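Side-chain contacts in F-actin-capping protein subunit alpha (PDB 4AKR), which caps the barbed, fast-growing ends of actin filaments independently of calcium, blocking subunit exchange there without severing the filaments: residues 9-14 / 28-33; 16-19 / 25-28; 79-82 / 87-90; 135-140 / 146-151; 155-160 / 193-198. All coordinates share one frame; numbering follows the deposited sequence.

Contact 1 (9-14 / 28-33); sequences QIATNF and SDVRAL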
# COMPACT_ATOMS: atom_id res chain seq x y z
N GLN A 9 -14.65 12.50 -10.67
CA GLN A 9 -14.26 12.32 -9.28
C GLN A 9 -13.50 11.02 -9.09
O GLN A 9 -12.62 10.93 -8.23
CB GLN A 9 -15.49 12.31 -8.37
CG GLN A 9 -15.14 12.16 -6.88
CD GLN A 9 -14.50 13.41 -6.28
OE1 GLN A 9 -15.12 14.47 -6.25
NE2 GLN A 9 -13.26 13.28 -5.81
N ILE A 10 -13.83 10.00 -9.88
CA ILE A 10 -13.15 8.71 -9.77
C ILE A 10 -11.67 8.88 -10.12
O ILE A 10 -10.79 8.48 -9.36
CB ILE A 10 -13.78 7.65 -10.72
CG1 ILE A 10 -15.20 7.33 -10.26
CG2 ILE A 10 -12.93 6.37 -10.71
CD1 ILE A 10 -15.91 6.33 -11.13
N ALA A 11 -11.42 9.49 -11.28
CA ALA A 11 -10.06 9.73 -11.76
C ALA A 11 -9.26 10.66 -10.86
O ALA A 11 -8.04 10.55 -10.79
CB ALA A 11 -10.10 10.28 -13.18
N THR A 12 -9.93 11.58 -10.18
CA THR A 12 -9.25 12.52 -9.28
C THR A 12 -8.69 11.73 -8.12
O THR A 12 -7.57 11.97 -7.68
CB THR A 12 -10.22 13.61 -8.73
OG1 THR A 12 -10.70 14.41 -9.81
CG2 THR A 12 -9.50 14.51 -7.73
N ASN A 13 -9.46 10.78 -7.62
CA ASN A 13 -9.02 9.96 -6.50
C ASN A 13 -7.84 9.06 -6.84
O ASN A 13 -7.01 8.78 -5.98
CB ASN A 13 -10.18 9.13 -5.96
CG ASN A 13 -10.95 9.86 -4.89
OD1 ASN A 13 -10.64 9.72 -3.70
ND2 ASN A 13 -11.93 10.65 -5.30
N PHE A 14 -7.77 8.59 -8.08
CA PHE A 14 -6.64 7.76 -8.48
C PHE A 14 -5.39 8.63 -8.38
O PHE A 14 -4.44 8.33 -7.65
CB PHE A 14 -6.79 7.25 -9.92
CG PHE A 14 -7.90 6.25 -10.10
CD1 PHE A 14 -8.44 5.56 -9.01
CD2 PHE A 14 -8.41 5.99 -11.37
CE1 PHE A 14 -9.46 4.64 -9.19
CE2 PHE A 14 -9.43 5.07 -11.55
CZ PHE A 14 -9.96 4.40 -10.45
N SER A 28 -0.62 8.50 -16.58
CA SER A 28 -0.78 7.88 -17.88
C SER A 28 -1.90 6.87 -17.88
O SER A 28 -2.72 6.84 -18.79
CB SER A 28 0.51 7.17 -18.32
OG SER A 28 1.50 8.10 -18.71
N ASP A 29 -1.93 6.01 -16.86
CA ASP A 29 -2.97 5.01 -16.77
C ASP A 29 -4.34 5.68 -16.73
O ASP A 29 -5.26 5.27 -17.43
CB ASP A 29 -2.80 4.14 -15.52
CG ASP A 29 -1.51 3.33 -15.54
OD1 ASP A 29 -1.08 2.89 -16.62
OD2 ASP A 29 -0.94 3.12 -14.45
N VAL A 30 -4.47 6.72 -15.91
CA VAL A 30 -5.74 7.43 -15.79
C VAL A 30 -6.19 8.05 -17.12
O VAL A 30 -7.30 7.78 -17.59
CB VAL A 30 -5.65 8.53 -14.72
CG1 VAL A 30 -6.97 9.27 -14.63
CG2 VAL A 30 -5.33 7.90 -13.37
N ARG A 31 -5.35 8.88 -17.71
CA ARG A 31 -5.69 9.52 -18.97
C ARG A 31 -6.15 8.50 -20.01
O ARG A 31 -6.98 8.81 -20.87
CB ARG A 31 -4.49 10.31 -19.52
CG ARG A 31 -4.18 11.58 -18.74
CD ARG A 31 -3.08 12.42 -19.39
NE ARG A 31 -2.84 13.68 -18.68
CZ ARG A 31 -3.72 14.68 -18.61
NH1 ARG A 31 -4.90 14.59 -19.20
NH2 ARG A 31 -3.41 15.79 -17.94
N ALA A 32 -5.62 7.28 -19.94
CA ALA A 32 -5.99 6.26 -20.90
C ALA A 32 -7.31 5.58 -20.55
O ALA A 32 -7.80 4.74 -21.31
CB ALA A 32 -4.88 5.22 -21.01
N LEU A 33 -7.88 5.94 -19.42
CA LEU A 33 -9.13 5.34 -18.99
C LEU A 33 -10.26 6.34 -19.09
O LEU A 33 -11.43 5.97 -19.00
CB LEU A 33 -9.00 4.82 -17.56
CG LEU A 33 -7.86 3.81 -17.40
CD1 LEU A 33 -7.76 3.38 -15.95
CD2 LEU A 33 -8.10 2.62 -18.32
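Val30 has its CG1 opposite the backbone N (chi1 179°) and its CG2 beside it, which turns the two methyls onto Ala11 and Phe14, one turn apart on the facing helix. CG1 rests on Ala11 CB at 3.6 Å. CG2 touches Phe14 CB at 3.8 Å and comes within 4.1 Å of Phe14 CD2, meeting the ring at its edge and near its plane. Phe14 swings its ring beside its own backbone N (chi1 -68°), so that one ring face looks back on the carbonyl O of Ile10, 3.7 Å above the plane and offset toward the rim. This is the close pairing of an alpha-alpha hairpin, helix 4-16 against helix 23-31, with CA atoms of Ala11 and Val30 6.3 Å apart. Leu34 and Leu40, from the loop that follows, also touch Ala11, while a second protein chain packs on Ile10, Phe14 and Asp29. Away from Val30, Asn13 folds its amide back along the helix: ND2 donates to Gln9 O at 3.0 Å in an almost straight bond (178°). The same oxygen receives Asn13 N from the opposite face of its carbonyl plane.

Contact 2 (16-19 / 25-28); sequences LNAP and EVVS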
# COMPACT_ATOMS: atom_id res chain seq x y z
N LEU A 16 -4.72 11.48 -6.88
CA LEU A 16 -4.34 11.90 -5.54
C LEU A 16 -3.71 10.79 -4.72
O LEU A 16 -2.99 11.06 -3.76
CB LEU A 16 -5.56 12.45 -4.79
CG LEU A 16 -6.06 13.84 -5.18
CD1 LEU A 16 -7.41 14.10 -4.51
CD2 LEU A 16 -5.04 14.89 -4.76
N ASN A 17 -3.96 9.54 -5.09
CA ASN A 17 -3.43 8.41 -4.34
C ASN A 17 -2.25 7.68 -4.96
O ASN A 17 -1.90 6.58 -4.52
CB ASN A 17 -4.57 7.42 -4.06
CG ASN A 17 -5.44 7.87 -2.92
OD1 ASN A 17 -5.06 7.74 -1.75
ND2 ASN A 17 -6.60 8.44 -3.23
N ALA A 18 -1.64 8.29 -5.96
CA ALA A 18 -0.49 7.69 -6.61
C ALA A 18 0.66 7.56 -5.63
O ALA A 18 0.88 8.45 -4.79
CB ALA A 18 -0.06 8.53 -7.81
N PRO A 19 1.41 6.45 -5.70
CA PRO A 19 2.53 6.30 -4.77
C PRO A 19 3.62 7.31 -5.12
O PRO A 19 3.62 7.91 -6.20
CB PRO A 19 2.98 4.85 -5.00
CG PRO A 19 2.60 4.58 -6.43
CD PRO A 19 1.25 5.26 -6.55
N GLU A 25 3.42 7.65 -13.96
CA GLU A 25 2.96 6.35 -14.44
C GLU A 25 1.46 6.25 -14.19
O GLU A 25 0.72 5.70 -14.99
CB GLU A 25 3.68 5.19 -13.73
CG GLU A 25 5.08 4.87 -14.24
CD GLU A 25 6.13 5.83 -13.74
OE1 GLU A 25 5.93 6.42 -12.66
OE2 GLU A 25 7.18 5.98 -14.41
N VAL A 26 1.02 6.79 -13.05
CA VAL A 26 -0.39 6.78 -12.71
C VAL A 26 -1.17 7.77 -13.58
O VAL A 26 -2.29 7.48 -13.99
CB VAL A 26 -0.59 7.11 -11.21
CG1 VAL A 26 -2.08 7.26 -10.89
CG2 VAL A 26 0.02 6.00 -10.34
N VAL A 27 -0.59 8.94 -13.86
CA VAL A 27 -1.28 9.92 -14.70
C VAL A 27 -1.54 9.33 -16.09
O VAL A 27 -2.56 9.63 -16.71
CB VAL A 27 -0.46 11.24 -14.84
CG1 VAL A 27 -1.16 12.18 -15.80
CG2 VAL A 27 -0.32 11.93 -13.50
N SER A 28 -0.62 8.50 -16.58
CA SER A 28 -0.78 7.88 -17.88
C SER A 28 -1.90 6.87 -17.88
O SER A 28 -2.72 6.84 -18.79
CB SER A 28 0.51 7.17 -18.32
OG SER A 28 1.50 8.10 -18.71
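Ala18 sets its methyl squarely against the branch point of Val26. Its CB lies 3.6 Å from Val26 CG2, 3.7 Å from Val26 CB and 3.9 Å from Val26 CG1, so the one carbon touches the whole isopropyl group. Val26 CG2 also reaches Pro19, whose ring passes at an angle with CD 4.1 Å away. With CG1 opposite the backbone N of Val26 (chi1 173°) and CG2 beside it, both methyls come onto Ala18 CB, and CG2 is the one that extends to the proline. The contact is purely apolar and small, 93 Å² in all, and its three residues are buried.

The next shell fixes the loop. Ala18 and Pro19 have extended backbones, carrying the chain past Val26 instead of continuing the helical path. Just before them, Asn17 turns its amide back so that ND2 donates to Asn13 O on the preceding helix, and its OD1 makes a weak hydrogen bond to a polar side chain of the other protein chain. After them, the carbonyl O of Pro19 accepts from Tyr51 OH on helix 44-55, and the same helix receives Val27 against Phe48. The other chain also supplies an apolar side chain against Val26 and a basic one against Pro19, so the contact is enclosed partly by the subunit interface. The loop thus forms the connection of an alpha-alpha hairpin, packing on the first turn of helix 23-31 after leaving helix 4-16.

Contact 3 (79-82 / 87-90); sequences YLDP and VITY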
# COMPACT_ATOMS: atom_id res chain seq x y z
N TYR A 79 6.49 29.61 -5.27
CA TYR A 79 7.01 29.06 -4.04
C TYR A 79 8.28 29.77 -3.60
O TYR A 79 9.18 30.02 -4.40
CB TYR A 79 7.24 27.56 -4.23
CG TYR A 79 5.93 26.85 -4.50
CD1 TYR A 79 5.38 26.81 -5.79
CD2 TYR A 79 5.15 26.36 -3.44
CE1 TYR A 79 4.09 26.31 -6.02
CE2 TYR A 79 3.87 25.86 -3.66
CZ TYR A 79 3.34 25.84 -4.94
OH TYR A 79 2.04 25.41 -5.12
N LEU A 80 8.31 30.12 -2.32
CA LEU A 80 9.42 30.83 -1.71
C LEU A 80 10.53 29.89 -1.29
O LEU A 80 10.29 28.79 -0.78
CB LEU A 80 8.92 31.60 -0.48
CG LEU A 80 9.93 32.49 0.26
CD1 LEU A 80 10.35 33.65 -0.63
CD2 LEU A 80 9.31 33.02 1.54
N ASP A 81 11.76 30.32 -1.54
CA ASP A 81 12.95 29.56 -1.19
C ASP A 81 13.84 30.54 -0.44
O ASP A 81 14.73 31.16 -1.02
CB ASP A 81 13.63 29.04 -2.46
CG ASP A 81 14.96 28.38 -2.18
OD1 ASP A 81 15.17 27.90 -1.04
OD2 ASP A 81 15.80 28.32 -3.10
N PRO A 82 13.60 30.71 0.87
CA PRO A 82 14.33 31.62 1.76
C PRO A 82 15.84 31.46 1.74
O PRO A 82 16.58 32.44 1.76
CB PRO A 82 13.74 31.31 3.14
CG PRO A 82 12.35 30.87 2.82
CD PRO A 82 12.57 29.97 1.63
N VAL A 87 12.07 33.38 -5.43
CA VAL A 87 10.69 32.96 -5.61
C VAL A 87 10.70 32.08 -6.85
O VAL A 87 11.15 32.50 -7.93
CB VAL A 87 9.76 34.15 -5.85
CG1 VAL A 87 8.40 33.66 -6.30
CG2 VAL A 87 9.64 34.97 -4.58
N ILE A 88 10.22 30.86 -6.68
CA ILE A 88 10.19 29.89 -7.77
C ILE A 88 8.80 29.75 -8.35
O ILE A 88 7.83 29.51 -7.62
CB ILE A 88 10.67 28.52 -7.27
CG1 ILE A 88 12.07 28.64 -6.69
CG2 ILE A 88 10.63 27.51 -8.39
CD1 ILE A 88 12.55 27.40 -5.96
N THR A 89 8.70 29.93 -9.66
CA THR A 89 7.43 29.77 -10.36
C THR A 89 7.46 28.32 -10.83
O THR A 89 8.48 27.86 -11.38
CB THR A 89 7.31 30.74 -11.57
OG1 THR A 89 7.45 32.08 -11.10
CG2 THR A 89 5.94 30.59 -12.24
N TYR A 90 6.36 27.61 -10.61
CA TYR A 90 6.27 26.18 -10.93
C TYR A 90 5.02 25.76 -11.71
O TYR A 90 3.92 26.22 -11.42
CB TYR A 90 6.32 25.40 -9.61
CG TYR A 90 6.40 23.90 -9.72
CD1 TYR A 90 7.58 23.27 -10.13
CD2 TYR A 90 5.34 23.10 -9.30
CE1 TYR A 90 7.70 21.89 -10.11
CE2 TYR A 90 5.45 21.72 -9.28
CZ TYR A 90 6.63 21.12 -9.68
OH TYR A 90 6.77 19.76 -9.63
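Tyr79 lays its ring beside the start of Tyr90, with CD1 4.2 Å from Tyr90 CB and the two side chains passing at a slant. Both belong to the beta hairpin of strands 78-81 and 86-91, the middle pair of a four-stranded antiparallel sheet. Tyr79 and Ile88 form a hydrogen-bonded pair with short links in both directions: Tyr79 N to Ile88 O at 2.7 Å and Ile88 N to Tyr79 O at 2.6 Å. The ring of Tyr79, held next to its backbone N by chi1 of -63°, passes Ile88 O at its edge. Its hydroxyl is hydrogen-bonded to Glu73 OE1. His92 joins this aromatic group, edge-to-face with Tyr90 and with its plane steeply inclined to that of Tyr79.

Farther along the same face, Ile88 sends CD1 to Asp81 CB at 4.0 Å, so the aspartate meets the isoleucine through its methylene. Leu80 and Val87 project from the other face, where Leu80 CD1 meets Val87 CG2 at 4.2 Å and Glu106 touches both residues. Their CA atoms are 4.6 Å apart, the shorter spacing of a non-hydrogen-bonded pair. The oxygen of Tyr79 that accepts from Ile88 N has a second, softer neighbour: the CA-H of Val87, with CA 3.5 Å from Tyr79 O and an angle of 134° at the hydrogen.

Contact 4 (135-140 / 146-151); sequences SAVYGT and IKITVC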
# COMPACT_ATOMS: atom_id res chain seq x y z
N SER A 135 15.98 20.10 2.04
CA SER A 135 15.30 20.79 3.12
C SER A 135 14.76 22.18 2.77
O SER A 135 15.11 22.76 1.74
CB SER A 135 16.24 20.93 4.31
OG SER A 135 17.37 21.71 3.95
N ALA A 136 13.91 22.71 3.64
CA ALA A 136 13.33 24.03 3.47
C ALA A 136 12.91 24.57 4.84
O ALA A 136 12.20 23.90 5.59
CB ALA A 136 12.13 23.95 2.54
N VAL A 137 13.37 25.78 5.16
CA VAL A 137 13.05 26.41 6.43
C VAL A 137 12.39 27.77 6.20
O VAL A 137 12.97 28.68 5.60
CB VAL A 137 14.32 26.60 7.29
CG1 VAL A 137 13.95 27.18 8.66
CG2 VAL A 137 15.03 25.26 7.45
N TYR A 138 11.16 27.90 6.69
CA TYR A 138 10.37 29.11 6.54
C TYR A 138 10.21 29.80 7.88
O TYR A 138 10.40 29.19 8.93
CB TYR A 138 8.99 28.75 6.00
CG TYR A 138 9.02 27.88 4.76
CD1 TYR A 138 9.33 28.42 3.51
CD2 TYR A 138 8.71 26.52 4.84
CE1 TYR A 138 9.32 27.62 2.36
CE2 TYR A 138 8.71 25.71 3.69
CZ TYR A 138 9.00 26.26 2.46
OH TYR A 138 8.94 25.49 1.33
N GLY A 139 9.87 31.08 7.86
CA GLY A 139 9.69 31.82 9.09
C GLY A 139 8.55 32.82 8.99
O GLY A 139 8.25 33.31 7.90
N THR A 140 7.91 33.11 10.12
CA THR A 140 6.81 34.06 10.14
C THR A 140 6.44 34.45 11.57
O THR A 140 6.66 33.67 12.50
CB THR A 140 5.56 33.49 9.46
OG1 THR A 140 4.56 34.50 9.36
CG2 THR A 140 5.01 32.33 10.26
N ILE A 146 7.42 33.84 17.28
CA ILE A 146 7.90 33.37 15.98
C ILE A 146 7.65 31.89 15.68
O ILE A 146 7.87 31.02 16.53
CB ILE A 146 9.42 33.59 15.83
CG1 ILE A 146 9.72 35.09 15.85
CG2 ILE A 146 9.92 32.95 14.53
CD1 ILE A 146 11.19 35.41 15.99
N LYS A 147 7.20 31.61 14.46
CA LYS A 147 6.98 30.24 14.04
C LYS A 147 7.98 29.89 12.94
O LYS A 147 8.00 30.51 11.88
CB LYS A 147 5.56 30.03 13.53
CG LYS A 147 5.35 28.62 12.98
CD LYS A 147 3.92 28.35 12.51
CE LYS A 147 3.57 29.13 11.26
NZ LYS A 147 2.26 28.70 10.70
N ILE A 148 8.82 28.89 13.20
CA ILE A 148 9.79 28.45 12.20
C ILE A 148 9.37 27.06 11.75
O ILE A 148 9.29 26.15 12.56
CB ILE A 148 11.22 28.36 12.79
CG1 ILE A 148 11.66 29.74 13.28
CG2 ILE A 148 12.19 27.83 11.73
CD1 ILE A 148 11.58 30.82 12.22
N THR A 149 9.09 26.92 10.46
CA THR A 149 8.66 25.63 9.91
C THR A 149 9.78 24.94 9.13
O THR A 149 10.31 25.49 8.16
CB THR A 149 7.45 25.81 8.98
OG1 THR A 149 6.43 26.54 9.67
CG2 THR A 149 6.89 24.46 8.57
N VAL A 150 10.12 23.73 9.56
CA VAL A 150 11.17 22.94 8.93
C VAL A 150 10.58 21.76 8.15
O VAL A 150 9.89 20.90 8.72
CB VAL A 150 12.15 22.37 9.97
CG1 VAL A 150 13.31 21.70 9.27
CG2 VAL A 150 12.64 23.47 10.88
N CYS A 151 10.87 21.71 6.86
CA CYS A 151 10.40 20.65 5.99
C CYS A 151 11.58 19.85 5.45
O CYS A 151 12.58 20.42 5.04
CB CYS A 151 9.63 21.23 4.80
SG CYS A 151 8.20 22.27 5.20
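Tyr138 turns the edge of its ring to Cys151 in a sulfur-aromatic contact: CE2 of the tyrosine lies 3.8 Å from SG of the cysteine, and the sulfur sits 85° off the ring normal, 5.1 Å from the centroid. Both side chains are swung beside their own backbone N (Tyr138 chi1 -51°, Cys151 chi1 -58°), which leans ring and sulfur toward each other along the sheet. At the far end of the same face, Thr140 and Lys147 run side by side in one direction, and Thr140 CG2 packs on Lys147 CE at 3.6 Å. Thr140 OG1 is hydrogen-bonded to Glu108 and Tyr138 OH to Thr69.

On the reverse face, Val137 and Ile148 meet at a slant, methyl on methyl, CG1 of the valine to CG2 of the isoleucine at 3.6 Å. The other arm of Ile148 bends back over Gly139, with CD1 3.8 Å from its CA. Helix 112-129 covers this face, placing Ala122 on Val137 and Phe118 on Ile148.

The backbones form the antiparallel hairpin of strands 134-142 and 145-158, in which hydrogen-bonded and non-hydrogen-bonded pairs alternate. Lys147 N donates to Thr140 O at 2.9 Å, but the return bond from Thr140 N is weak.

The chemistry is divided by the sheet. The Val137 and Ile148 side is largely apolar in its cross-strand contacts, whereas the Tyr138 and Thr140 side mixes sulfur, ring and aliphatic contacts with hydroxyls that find their partners beyond the hairpin.

Contact 5 (155-160 / 193-198); sequences CIYKPN and HYFEDG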
# COMPACT_ATOMS: atom_id res chain seq x y z
N CYS A 155 13.15 10.97 -1.35
CA CYS A 155 12.54 9.82 -1.99
C CYS A 155 13.56 8.98 -2.73
O CYS A 155 14.73 9.34 -2.86
CB CYS A 155 11.49 10.30 -2.98
SG CYS A 155 12.16 11.43 -4.24
N ILE A 156 13.09 7.84 -3.22
CA ILE A 156 13.91 6.92 -3.98
C ILE A 156 13.03 6.21 -4.99
O ILE A 156 11.86 5.93 -4.72
CB ILE A 156 14.59 5.90 -3.06
CG1 ILE A 156 15.52 5.01 -3.88
CG2 ILE A 156 13.55 5.05 -2.37
CD1 ILE A 156 16.39 4.11 -3.03
N TYR A 157 13.58 5.93 -6.16
CA TYR A 157 12.80 5.26 -7.18
C TYR A 157 13.69 4.40 -8.06
O TYR A 157 14.56 4.90 -8.76
CB TYR A 157 12.06 6.29 -8.03
CG TYR A 157 11.10 5.70 -9.05
CD1 TYR A 157 10.23 4.66 -8.70
CD2 TYR A 157 11.03 6.20 -10.35
CE1 TYR A 157 9.32 4.13 -9.62
CE2 TYR A 157 10.13 5.68 -11.28
CZ TYR A 157 9.28 4.65 -10.91
OH TYR A 157 8.38 4.14 -11.83
N LYS A 158 13.46 3.10 -7.99
CA LYS A 158 14.21 2.14 -8.77
C LYS A 158 13.20 1.21 -9.43
O LYS A 158 13.02 0.07 -9.02
CB LYS A 158 15.14 1.34 -7.87
CG LYS A 158 16.18 2.20 -7.16
CD LYS A 158 17.22 2.71 -8.14
CE LYS A 158 18.22 3.60 -7.43
NZ LYS A 158 18.81 2.91 -6.24
N PRO A 159 12.53 1.69 -10.47
CA PRO A 159 11.54 0.83 -11.13
C PRO A 159 12.09 -0.54 -11.54
O PRO A 159 11.35 -1.52 -11.57
CB PRO A 159 11.07 1.67 -12.31
CG PRO A 159 12.23 2.56 -12.59
CD PRO A 159 12.71 2.95 -11.22
N ASN A 160 13.39 -0.61 -11.83
CA ASN A 160 14.03 -1.87 -12.23
C ASN A 160 14.09 -2.84 -11.07
O ASN A 160 14.18 -4.05 -11.27
CB ASN A 160 15.44 -1.63 -12.76
CG ASN A 160 15.45 -1.02 -14.15
OD1 ASN A 160 16.50 -0.62 -14.66
ND2 ASN A 160 14.28 -0.95 -14.77
N HIS A 193 6.77 1.38 -1.38
CA HIS A 193 6.00 0.64 -2.37
C HIS A 193 6.91 -0.38 -3.06
O HIS A 193 7.93 -0.03 -3.66
CB HIS A 193 5.45 1.64 -3.40
CG HIS A 193 4.68 1.01 -4.53
ND1 HIS A 193 3.88 -0.10 -4.36
CD2 HIS A 193 4.53 1.39 -5.82
CE1 HIS A 193 3.27 -0.37 -5.50
NE2 HIS A 193 3.65 0.51 -6.40
N TYR A 194 6.53 -1.65 -2.94
CA TYR A 194 7.26 -2.75 -3.56
C TYR A 194 6.28 -3.42 -4.50
O TYR A 194 5.19 -3.81 -4.09
CB TYR A 194 7.72 -3.76 -2.51
CG TYR A 194 8.46 -4.92 -3.11
CD1 TYR A 194 7.77 -6.04 -3.56
CD2 TYR A 194 9.85 -4.89 -3.27
CE1 TYR A 194 8.43 -7.11 -4.15
CE2 TYR A 194 10.52 -5.96 -3.86
CZ TYR A 194 9.80 -7.07 -4.30
OH TYR A 194 10.44 -8.15 -4.88
N PHE A 195 6.65 -3.56 -5.77
CA PHE A 195 5.72 -4.14 -6.71
C PHE A 195 6.21 -5.22 -7.68
O PHE A 195 5.88 -5.18 -8.87
CB PHE A 195 5.03 -3.01 -7.48
CG PHE A 195 5.98 -1.96 -8.02
CD1 PHE A 195 6.40 -0.92 -7.20
CD2 PHE A 195 6.44 -2.03 -9.33
CE1 PHE A 195 7.28 0.06 -7.68
CE2 PHE A 195 7.32 -1.06 -9.83
CZ PHE A 195 7.74 -0.01 -9.00
N GLU A 196 6.99 -6.17 -7.19
CA GLU A 196 7.43 -7.26 -8.06
C GLU A 196 6.45 -8.39 -7.82
O GLU A 196 6.35 -8.90 -6.71
CB GLU A 196 8.85 -7.73 -7.72
CG GLU A 196 9.28 -8.90 -8.60
CD GLU A 196 10.76 -9.18 -8.54
OE1 GLU A 196 11.49 -8.40 -7.89
OE2 GLU A 196 11.20 -10.19 -9.15
N ASP A 197 5.71 -8.75 -8.86
CA ASP A 197 4.70 -9.81 -8.77
C ASP A 197 3.73 -9.52 -7.64
O ASP A 197 3.39 -10.39 -6.86
CB ASP A 197 5.35 -11.17 -8.54
CG ASP A 197 6.30 -11.55 -9.65
OD1 ASP A 197 5.89 -11.50 -10.83
OD2 ASP A 197 7.46 -11.88 -9.33
N GLY A 198 3.30 -8.27 -7.57
CA GLY A 198 2.37 -7.89 -6.54
C GLY A 198 2.48 -6.41 -6.24
O GLY A 198 3.12 -5.66 -6.99
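At one end of the five-stranded antiparallel sheet, Tyr157, on strand 145-158, meets Phe195, just past the end of strand 181-194; strand 163-175 runs between these two strands. The touch is light: Tyr157 CE1 stands 4.5 Å from Phe195 CZ. It comes at the edge of the Phe195 ring, near its plane, while Phe195 meets the tyrosine ring obliquely. The carbonyl O of Pro159 approaches Phe195 CE2 at 4.4 Å. Phe195 reaches Tyr157 and Pro159 with its ring between the backbone N and the carbonyl carbon (chi1 48°). Pro159 CD sits over the centre of the Tyr157 ring, 3.6 Å above the plane, as in a CH-pi contact.

The strands are tied by way of the one between them. Backbone hydrogen bonds join Ile156 to Gly165 and His193 to Ser164, and another links Phe195 to Phe162, just before strand 163-175. Here strand 181-194 ends, and the short loop 195-197 leads into strand 198-213. Gly198 pairs antiparallel with a strand of the other protein chain, which carries the sheet across the subunit interface, consistent with the continuous sheet known from capping protein heterodimers. That chain also brings a basic side chain onto Phe195 in a cation-pi contact, and basic packing onto Tyr157.

How the contacts relate
Contacts 1 and 2 follow one another down the same helical hairpin: they share Ser28, their centres lie about 8 Å apart, and Phe14 O meets Val26 CG1 at 4.1 Å. Contact 2 reaches the sheet end at contact 5, centre to centre about 14 Å, where Glu25 OE2 lies 3.4 Å from Tyr157 OH. Contacts 3 and 4 form a second cluster, also about 14 Å between centres; Leu80 O lies 3.5 Å from Tyr138 CE1, and Pro82 packs on Val137 and Tyr138. Strand 145-158 spans the two clusters, carrying contacts 4 and 5 with centres about 32 Å apart. Contacts 1, 2 and 5 adjoin the other protein chain, whereas it touches neither contact 3 nor contact 4.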